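PDB 2B67: COG0778: Nitroreductase from Streptococcus pneumoniae, which probably acts as an FMN-dependent oxidoreductase of the nitroreductase family, passing electrons from a nicotinamide cofactor to an acceptor through its bound flavin. Local coordinates for residues K17-K22 with S74-I79; R30-I35 with T147-G152; N141-L146 with S153-G158. All coordinates share one frame; numbering follows the deposited sequence.

Interaction 1. Residues K17-K22 with S74-I79; sequences KHFTDK and SAPVTI
Lys22, whose carbonyl O lies near Pro76 CG, is held at its other backbone end by Thr20. Lys22 N donates to Thr20 OG1 at 3.2 Å, with an N-H...O angle of 159°. This bond makes an ST turn. The turn bends the loop after Phe19 and carries it over Pro76. No hydrogen bond crosses between 17-22 and 74-79. The contact is apolar, and Phe19 carries it.

The Phe19 ring meets Ala75 obliquely, through CD1 and CE1. Phe19 CE1 comes to 3.6 Å from Ala75 CB. The neighbouring Phe19 CD1 lies 3.7 Å from Ala75 CA, so these two ring atoms lie against CA and CB of the alanine. CG of Phe19 is anti to its own carbonyl carbon (chi1 -59°), and this swings the ring across to the turn between helix 68-74 and strand 77-84. Nearer the backbone, Phe19 CB is 4.3 Å from Pro76 CD. Farther along the loop, Lys22 O sits 3.9 Å from Pro76 CG. Pro76 is thus touched at two ring carbons, by two different residues.

Around the contact, Phe19 and Ala75 both pack on Thr181 of strand 174-183. The Lys22 side chain makes a cation-pi contact with Tyr184. Lys17 NZ, two residues before Phe19, hydrogen-bonds to FMN O2.

The loop's backbone bonds go elsewhere, from Thr20 to Tyr184 and from His18 to Asp186. The ST turn probably helps to set the direction of the chain. Across these two segments the contact is apolar, and it depends on the fit of shapes.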
loop_
_atom_site.group_PDB
_atom_site.type_symbol
_atom_site.label_atom_id
_atom_site.label_comp_id
_atom_site.label_asym_id
_atom_site.label_seq_id
_atom_site.Cartn_x
_atom_site.Cartn_y
_atom_site.Cartn_z
ATOM N N LYS A 17 15.309 5.254 11.912
ATOM C CA LYS A 17 16.569 4.628 11.569
ATOM C C LYS A 17 17.443 4.299 12.776
ATOM O O LYS A 17 18.333 3.484 12.668
ATOM C CB LYS A 17 17.308 5.485 10.559
ATOM C CG LYS A 17 16.634 5.416 9.184
ATOM C CD LYS A 17 17.103 6.461 8.205
ATOM C CE LYS A 17 15.984 6.679 7.191
ATOM N NZ LYS A 17 16.468 6.435 5.793
ATOM N N HIS A 18 17.170 4.899 13.935
ATOM C CA HIS A 18 17.967 4.614 15.123
ATOM C C HIS A 18 17.012 4.346 16.257
ATOM O O HIS A 18 16.076 5.115 16.490
ATOM C CB HIS A 18 18.942 5.762 15.439
ATOM C CG HIS A 18 19.928 6.035 14.338
ATOM N ND1 HIS A 18 19.810 7.113 13.483
ATOM C CD2 HIS A 18 21.019 5.342 13.925
ATOM C CE1 HIS A 18 20.797 7.084 12.603
ATOM N NE2 HIS A 18 21.546 6.022 12.851
ATOM N N PHE A 19 17.246 3.234 16.944
ATOM C CA PHE A 19 16.329 2.696 17.931
ATOM C C PHE A 19 16.991 2.683 19.325
ATOM O O PHE A 19 18.195 2.499 19.443
ATOM C CB PHE A 19 15.952 1.269 17.556
ATOM C CG PHE A 19 15.295 1.144 16.194
ATOM C CD1 PHE A 19 16.038 0.744 15.070
ATOM C CD2 PHE A 19 13.956 1.432 16.037
ATOM C CE1 PHE A 19 15.418 0.634 13.772
ATOM C CE2 PHE A 19 13.317 1.331 14.743
ATOM C CZ PHE A 19 14.064 0.902 13.633
ATOM N N THR A 20 16.174 2.851 20.355
ATOM C CA THR A 20 16.611 2.690 21.729
ATOM C C THR A 20 16.692 1.190 22.000
ATOM O O THR A 20 16.382 0.372 21.117
ATOM C CB THR A 20 15.625 3.363 22.713
ATOM O OG1 THR A 20 14.434 2.577 22.814
ATOM C CG2 THR A 20 15.276 4.775 22.254
ATOM N N ASP A 21 17.102 0.844 23.216
ATOM C CA ASP A 21 17.178 -0.545 23.661
ATOM C C ASP A 21 15.901 -1.052 24.328
ATOM O O ASP A 21 15.874 -2.187 24.814
ATOM C CB ASP A 21 18.379 -0.709 24.610
ATOM C CG ASP A 21 19.664 -0.244 23.973
ATOM O OD1 ASP A 21 20.064 -0.868 22.967
ATOM O OD2 ASP A 21 20.245 0.779 24.441
ATOM N N LYS A 22 14.849 -0.230 24.357
ATOM C CA LYS A 22 13.568 -0.668 24.901
ATOM C C LYS A 22 13.043 -1.886 24.134
ATOM O O LYS A 22 13.054 -1.922 22.889
ATOM C CB LYS A 22 12.508 0.468 24.870
ATOM C CG LYS A 22 11.147 0.042 25.483
ATOM C CD LYS A 22 10.133 1.174 25.528
ATOM C CE LYS A 22 8.792 0.684 26.017
ATOM N NZ LYS A 22 7.763 1.775 25.909
ATOM N N SER A 74 20.345 -3.494 14.474
ATOM C CA SER A 74 19.963 -2.880 15.745
ATOM C C SER A 74 18.513 -3.074 16.124
ATOM O O SER A 74 18.231 -3.341 17.292
ATOM C CB SER A 74 20.276 -1.397 15.750
ATOM O OG SER A 74 21.673 -1.213 15.716
ATOM N N ALA A 75 17.598 -2.934 15.155
ATOM C CA ALA A 75 16.167 -2.981 15.458
ATOM C C ALA A 75 15.826 -4.232 16.273
ATOM O O ALA A 75 16.234 -5.325 15.920
ATOM C CB ALA A 75 15.323 -2.898 14.196
ATOM N N PRO A 76 15.090 -4.063 17.393
ATOM C CA PRO A 76 14.780 -5.238 18.226
ATOM C C PRO A 76 13.998 -6.283 17.403
ATOM O O PRO A 76 14.104 -7.489 17.646
ATOM C CB PRO A 76 13.896 -4.655 19.335
ATOM C CG PRO A 76 14.124 -3.217 19.331
ATOM C CD PRO A 76 14.517 -2.811 17.952
ATOM N N VAL A 77 13.224 -5.800 16.430
ATOM C CA VAL A 77 12.374 -6.658 15.617
ATOM C C VAL A 77 12.450 -6.181 14.180
ATOM O O VAL A 77 12.494 -4.980 13.937
ATOM C CB VAL A 77 10.879 -6.605 16.085
ATOM C CG1 VAL A 77 9.959 -7.427 15.150
ATOM C CG2 VAL A 77 10.753 -7.072 17.496
ATOM N N THR A 78 12.434 -7.132 13.247
ATOM C CA THR A 78 12.225 -6.862 11.830
ATOM C C THR A 78 11.142 -7.811 11.332
ATOM O O THR A 78 11.140 -8.997 11.635
ATOM C CB THR A 78 13.491 -7.040 10.969
ATOM O OG1 THR A 78 14.476 -6.086 11.372
ATOM C CG2 THR A 78 13.166 -6.834 9.434
ATOM N N ILE A 79 10.200 -7.254 10.591
ATOM C CA ILE A 79 9.091 -8.024 10.072
ATOM C C ILE A 79 9.385 -8.110 8.616
ATOM O O ILE A 79 9.436 -7.073 7.944
ATOM C CB ILE A 79 7.730 -7.316 10.305
ATOM C CG1 ILE A 79 7.415 -7.256 11.798
ATOM C CG2 ILE A 79 6.629 -8.072 9.578
ATOM C CD1 ILE A 79 6.372 -6.215 12.200
#

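Interaction 2. Residues R30-I35 with T147-G152; sequences RTAIEI and TDQGIG
The C-terminal end of helix 124-148, closed by a Schellman motif, meets helix 26-36 where Gln149 reaches Thr31 and Ala32. Gly150 is the C-prime residue of the motif, with a phi of 84°. Gly150 N bonds to Thr147 O at 2.8 Å, and Ile151 N reaches back to Leu146 O.

Gln149 is the C-cap residue. Its CG is anti to its carbonyl carbon (chi1 -59°), and the chain is extended beyond CG. This sends the amide out to the neighbouring helix. Gln149 NE2 does all the touching. Gln149 NE2 lies 3.7 Å from Thr31 CB and 3.8 Å from Thr31 CG2, with the two side chains crossing at a slant. Gln149 NE2 is also 3.8 Å from Ala32 CB.

Gln149 NE2 comes to 3.5 Å from Ala32 N, but this is not a hydrogen bond. The amide instead donates to the carbonyl O of Asp28, four residues before Ala32 on the same helix. Thr31 OG1 turns to its own helix and bonds to Lys27 O.

Ala32 also packs on Leu142, Ala145 and Leu146 of helix 124-148. On another side of helix 26-36, Arg30 makes a salt bridge with Asp198 of the second subunit. The contact is a helix-to-helix junction of the alpha-beta sandwich, in which the side chain of the C-cap residue of a Schellman motif bonds to a backbone carbonyl of the next helix.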
loop_
_atom_site.group_PDB
_atom_site.type_symbol
_atom_site.label_atom_id
_atom_site.label_comp_id
_atom_site.label_asym_id
_atom_site.label_seq_id
_atom_site.Cartn_x
_atom_site.Cartn_y
_atom_site.Cartn_z
ATOM N N ARG A 30 1.912 -8.636 17.528
ATOM C CA ARG A 30 0.773 -9.439 17.108
ATOM C C ARG A 30 -0.485 -8.599 16.961
ATOM O O ARG A 30 -1.263 -8.791 16.024
ATOM C CB ARG A 30 0.527 -10.605 18.073
ATOM C CG ARG A 30 -0.514 -11.582 17.536
ATOM C CD ARG A 30 -1.010 -12.504 18.603
ATOM N NE ARG A 30 -2.475 -12.547 18.605
ATOM C CZ ARG A 30 -3.183 -13.615 18.271
ATOM N NH1 ARG A 30 -2.551 -14.715 17.920
ATOM N NH2 ARG A 30 -4.508 -13.598 18.298
ATOM N N THR A 31 -0.699 -7.666 17.881
ATOM C CA THR A 31 -1.861 -6.785 17.744
ATOM C C THR A 31 -1.765 -5.907 16.482
ATOM O O THR A 31 -2.743 -5.772 15.741
ATOM C CB THR A 31 -2.024 -5.888 18.973
ATOM O OG1 THR A 31 -2.285 -6.716 20.118
ATOM C CG2 THR A 31 -3.150 -4.896 18.768
ATOM N N ALA A 32 -0.594 -5.285 16.273
ATOM C CA ALA A 32 -0.412 -4.379 15.139
ATOM C C ALA A 32 -0.674 -5.135 13.828
ATOM O O ALA A 32 -1.269 -4.596 12.890
ATOM C CB ALA A 32 0.992 -3.782 15.162
ATOM N N ILE A 33 -0.254 -6.397 13.793
ATOM C CA ILE A 33 -0.408 -7.204 12.602
ATOM C C ILE A 33 -1.865 -7.586 12.435
ATOM O O ILE A 33 -2.378 -7.593 11.315
ATOM C CB ILE A 33 0.567 -8.423 12.568
ATOM C CG1 ILE A 33 2.023 -7.944 12.455
ATOM C CG2 ILE A 33 0.204 -9.396 11.421
ATOM C CD1 ILE A 33 3.046 -9.084 12.583
ATOM N N GLU A 34 -2.547 -7.859 13.546
ATOM C CA GLU A 34 -3.972 -8.140 13.477
ATOM C C GLU A 34 -4.793 -6.928 13.018
ATOM O O GLU A 34 -5.755 -7.069 12.230
ATOM C CB GLU A 34 -4.499 -8.732 14.783
ATOM C CG GLU A 34 -5.930 -9.250 14.672
ATOM C CD GLU A 34 -6.425 -9.864 15.965
ATOM O OE1 GLU A 34 -6.106 -9.319 17.047
ATOM O OE2 GLU A 34 -7.113 -10.900 15.909
ATOM N N ILE A 35 -4.431 -5.735 13.472
ATOM C CA ILE A 35 -5.093 -4.527 12.915
ATOM C C ILE A 35 -4.750 -4.322 11.415
ATOM O O ILE A 35 -5.637 -4.018 10.609
ATOM C CB ILE A 35 -4.767 -3.226 13.740
ATOM C CG1 ILE A 35 -5.388 -3.308 15.146
ATOM C CG2 ILE A 35 -5.316 -1.974 13.059
ATOM C CD1 ILE A 35 -4.857 -2.208 16.086
ATOM N N THR A 147 2.642 2.760 14.908
ATOM C CA THR A 147 2.687 4.165 15.285
ATOM C C THR A 147 1.628 4.446 16.327
ATOM O O THR A 147 1.921 5.076 17.335
ATOM C CB THR A 147 2.465 5.101 14.075
ATOM O OG1 THR A 147 3.495 4.886 13.096
ATOM C CG2 THR A 147 2.472 6.583 14.520
ATOM N N ASP A 148 0.398 4.001 16.070
ATOM C CA ASP A 148 -0.678 4.123 17.060
ATOM C C ASP A 148 -0.362 3.550 18.449
ATOM O O ASP A 148 -0.930 3.982 19.439
ATOM C CB ASP A 148 -1.963 3.458 16.559
ATOM C CG ASP A 148 -3.189 3.904 17.353
ATOM O OD1 ASP A 148 -3.858 3.038 17.956
ATOM O OD2 ASP A 148 -3.449 5.128 17.386
ATOM N N GLN A 149 0.505 2.547 18.510
ATOM C CA GLN A 149 0.908 2.008 19.777
ATOM C C GLN A 149 2.162 2.659 20.306
ATOM O O GLN A 149 2.685 2.210 21.302
ATOM C CB GLN A 149 1.174 0.526 19.679
ATOM C CG GLN A 149 0.029 -0.315 19.211
ATOM C CD GLN A 149 0.303 -1.784 19.501
ATOM O OE1 GLN A 149 0.884 -2.099 20.544
ATOM N NE2 GLN A 149 -0.121 -2.684 18.605
ATOM N N GLY A 150 2.657 3.699 19.648
ATOM C CA GLY A 150 3.867 4.406 20.122
ATOM C C GLY A 150 5.167 3.741 19.677
ATOM O O GLY A 150 6.239 4.009 20.246
ATOM N N ILE A 151 5.076 2.863 18.668
ATOM C CA ILE A 151 6.243 2.092 18.184
ATOM C C ILE A 151 6.691 2.619 16.806
ATOM O O ILE A 151 5.857 2.789 15.891
ATOM C CB ILE A 151 5.960 0.565 18.180
ATOM C CG1 ILE A 151 5.535 0.105 19.600
ATOM C CG2 ILE A 151 7.213 -0.270 17.710
ATOM C CD1 ILE A 151 4.919 -1.302 19.666
ATOM N N GLY A 152 7.985 2.903 16.691
ATOM C CA GLY A 152 8.614 3.405 15.465
ATOM C C GLY A 152 8.858 2.249 14.508
ATOM O O GLY A 152 8.725 1.077 14.905
#

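Interaction 3. Residues N141-L146 with S153-G158; sequences NLVLAL and SNIILG
Val143 and Ser153 are brought together by their first torsions. Val143 CG1 is anti to its carbonyl carbon (chi1 -60°) and faces strand 152-156. Ser153 OG stands between its own backbone N and carbonyl carbon (chi1 52°) and faces helix 124-148. Val143 CG1 and Ser153 OG meet at 3.5 Å, a plain van der Waals contact.

Ser153 OG hydrogen-bonds to water 1 at 2.8 Å. Water 1 also donates a weak bond to Val143 O, at 3.4 Å, and so bridges helix and strand. Val143 O accepts from Thr147 OG1 as well.

Two residues farther along the strand, Ile155 CD1 reaches the same methyl, 3.9 Å from Val143 CG1. The two side chains cross at about a right angle. Leu146, nearly one turn on from Val143, touches the serine at CB: Leu146 CD1 is 4.1 Å from Ser153 CB. All four touching residues are buried. The axes of helix segment 141-146 and strand segment 153-156 come within 9.2 Å and run nearly antiparallel, at 164°.

Beyond the contact, Ile155 lies against the bound flavin, and Gly158 N hydrogen-bonds to FMN O4. On the far side of the helix, Leu144 packs on Phe6 of the second subunit. Helix 124-148 here packs against strand 152-156, an outermost strand of the sheet within this chain. The end of this strand helps to form the FMN pocket of this nitroreductase-family fold.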
loop_
_atom_site.group_PDB
_atom_site.type_symbol
_atom_site.label_atom_id
_atom_site.label_comp_id
_atom_site.label_asym_id
_atom_site.label_seq_id
_atom_site.Cartn_x
_atom_site.Cartn_y
_atom_site.Cartn_z
ATOM N N ASN A 141 -0.841 -0.010 6.526
ATOM C CA ASN A 141 -1.755 -0.219 7.662
ATOM C C ASN A 141 -0.928 -0.672 8.886
ATOM O O ASN A 141 -1.155 -0.207 10.006
ATOM C CB ASN A 141 -2.851 -1.242 7.293
ATOM C CG ASN A 141 -4.214 -0.909 7.926
ATOM O OD1 ASN A 141 -4.492 0.238 8.273
ATOM N ND2 ASN A 141 -5.065 -1.912 8.058
ATOM N N LEU A 142 0.076 -1.511 8.621
ATOM C CA LEU A 142 0.984 -2.035 9.671
ATOM C C LEU A 142 1.820 -0.945 10.352
ATOM O O LEU A 142 1.905 -0.902 11.587
ATOM C CB LEU A 142 1.920 -3.089 9.089
ATOM C CG LEU A 142 3.030 -3.599 10.023
ATOM C CD1 LEU A 142 2.403 -4.201 11.293
ATOM C CD2 LEU A 142 3.940 -4.610 9.288
ATOM N N VAL A 143 2.448 -0.076 9.558
ATOM C CA VAL A 143 3.254 0.979 10.169
ATOM C C VAL A 143 2.403 1.977 10.970
ATOM O O VAL A 143 2.852 2.513 12.020
ATOM C CB VAL A 143 4.241 1.676 9.190
ATOM C CG1 VAL A 143 5.240 0.674 8.608
ATOM C CG2 VAL A 143 3.535 2.433 8.120
ATOM N N LEU A 144 1.183 2.225 10.480
ATOM C CA LEU A 144 0.236 3.085 11.199
ATOM C C LEU A 144 -0.221 2.446 12.493
ATOM O O LEU A 144 -0.278 3.124 13.539
ATOM C CB LEU A 144 -0.981 3.455 10.329
ATOM C CG LEU A 144 -0.654 4.414 9.181
ATOM C CD1 LEU A 144 -1.845 4.415 8.184
ATOM C CD2 LEU A 144 -0.369 5.794 9.727
ATOM N N ALA A 145 -0.511 1.143 12.436
ATOM C CA ALA A 145 -0.886 0.417 13.644
ATOM C C ALA A 145 0.240 0.437 14.700
ATOM O O ALA A 145 -0.022 0.607 15.880
ATOM C CB ALA A 145 -1.371 -1.035 13.321
ATOM N N LEU A 146 1.486 0.278 14.271
ATOM C CA LEU A 146 2.660 0.367 15.161
ATOM C C LEU A 146 2.776 1.756 15.781
ATOM O O LEU A 146 2.976 1.911 17.021
ATOM C CB LEU A 146 3.945 0.037 14.374
ATOM C CG LEU A 146 4.110 -1.462 14.030
ATOM C CD1 LEU A 146 5.275 -1.748 13.057
ATOM C CD2 LEU A 146 4.223 -2.323 15.293
ATOM N N SER A 153 9.158 2.562 13.243
ATOM C CA SER A 153 9.385 1.558 12.195
ATOM C C SER A 153 10.007 2.231 11.002
ATOM O O SER A 153 9.943 3.448 10.876
ATOM C CB SER A 153 8.062 0.901 11.745
ATOM O OG SER A 153 7.077 1.876 11.386
ATOM N N ASN A 154 10.590 1.434 10.115
ATOM C CA ASN A 154 10.988 1.924 8.800
ATOM C C ASN A 154 10.752 0.810 7.771
ATOM O O ASN A 154 10.998 -0.355 8.078
ATOM C CB ASN A 154 12.454 2.332 8.817
ATOM C CG ASN A 154 12.860 3.124 7.610
ATOM O OD1 ASN A 154 14.013 3.092 7.210
ATOM N ND2 ASN A 154 11.924 3.850 7.027
ATOM N N ILE A 155 10.290 1.163 6.563
ATOM C CA ILE A 155 10.062 0.200 5.481
ATOM C C ILE A 155 11.354 0.215 4.642
ATOM O O ILE A 155 11.832 1.292 4.248
ATOM C CB ILE A 155 8.824 0.641 4.634
ATOM C CG1 ILE A 155 7.542 0.531 5.465
ATOM C CG2 ILE A 155 8.671 -0.179 3.357
ATOM C CD1 ILE A 155 6.370 1.335 4.950
ATOM N N ILE A 156 11.937 -0.960 4.414
ATOM C CA ILE A 156 13.210 -1.083 3.728
ATOM C C ILE A 156 12.965 -1.952 2.513
ATOM O O ILE A 156 12.425 -3.064 2.612
ATOM C CB ILE A 156 14.314 -1.746 4.652
ATOM C CG1 ILE A 156 14.715 -0.789 5.778
ATOM C CG2 ILE A 156 15.525 -2.188 3.873
ATOM C CD1 ILE A 156 15.486 -1.519 6.915
ATOM N N LEU A 157 13.342 -1.411 1.370
ATOM C CA LEU A 157 13.311 -2.120 0.126
ATOM C C LEU A 157 14.728 -2.478 -0.347
ATOM O O LEU A 157 14.906 -3.368 -1.187
ATOM C CB LEU A 157 12.610 -1.223 -0.898
ATOM C CG LEU A 157 12.166 -1.787 -2.241
ATOM C CD1 LEU A 157 11.586 -3.198 -2.106
ATOM C CD2 LEU A 157 11.162 -0.830 -2.875
ATOM N N GLY A 158 15.743 -1.804 0.191
ATOM C CA GLY A 158 17.153 -2.090 -0.187
ATOM C C GLY A 158 17.777 -3.290 0.536
ATOM O O GLY A 158 18.521 -3.135 1.543
HETATM O O HOH W 1 5.835 3.444 13.305
#

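From the N terminus, 17-22 and then 30-35 leave their contacts open. Interaction 1 closes first, at 74-79, where strand 77-84 begins. Interaction 2 starts inside that loop and closes only at 147-152, so the two cross. Interaction 3 opens at 141-146, before interaction 2 has closed, and ends at 153-158. It therefore crosses interaction 2 and follows interaction 1 in series. Interactions 2 and 3 share helix 124-148, and Ile35 O packs near Asn141 ND2. Interactions 1 and 3 reach the same sheet and touch through Ile79 and Leu142. The three contacts tie the N-terminal loop, two helices, the sheet and the flavin pocket together.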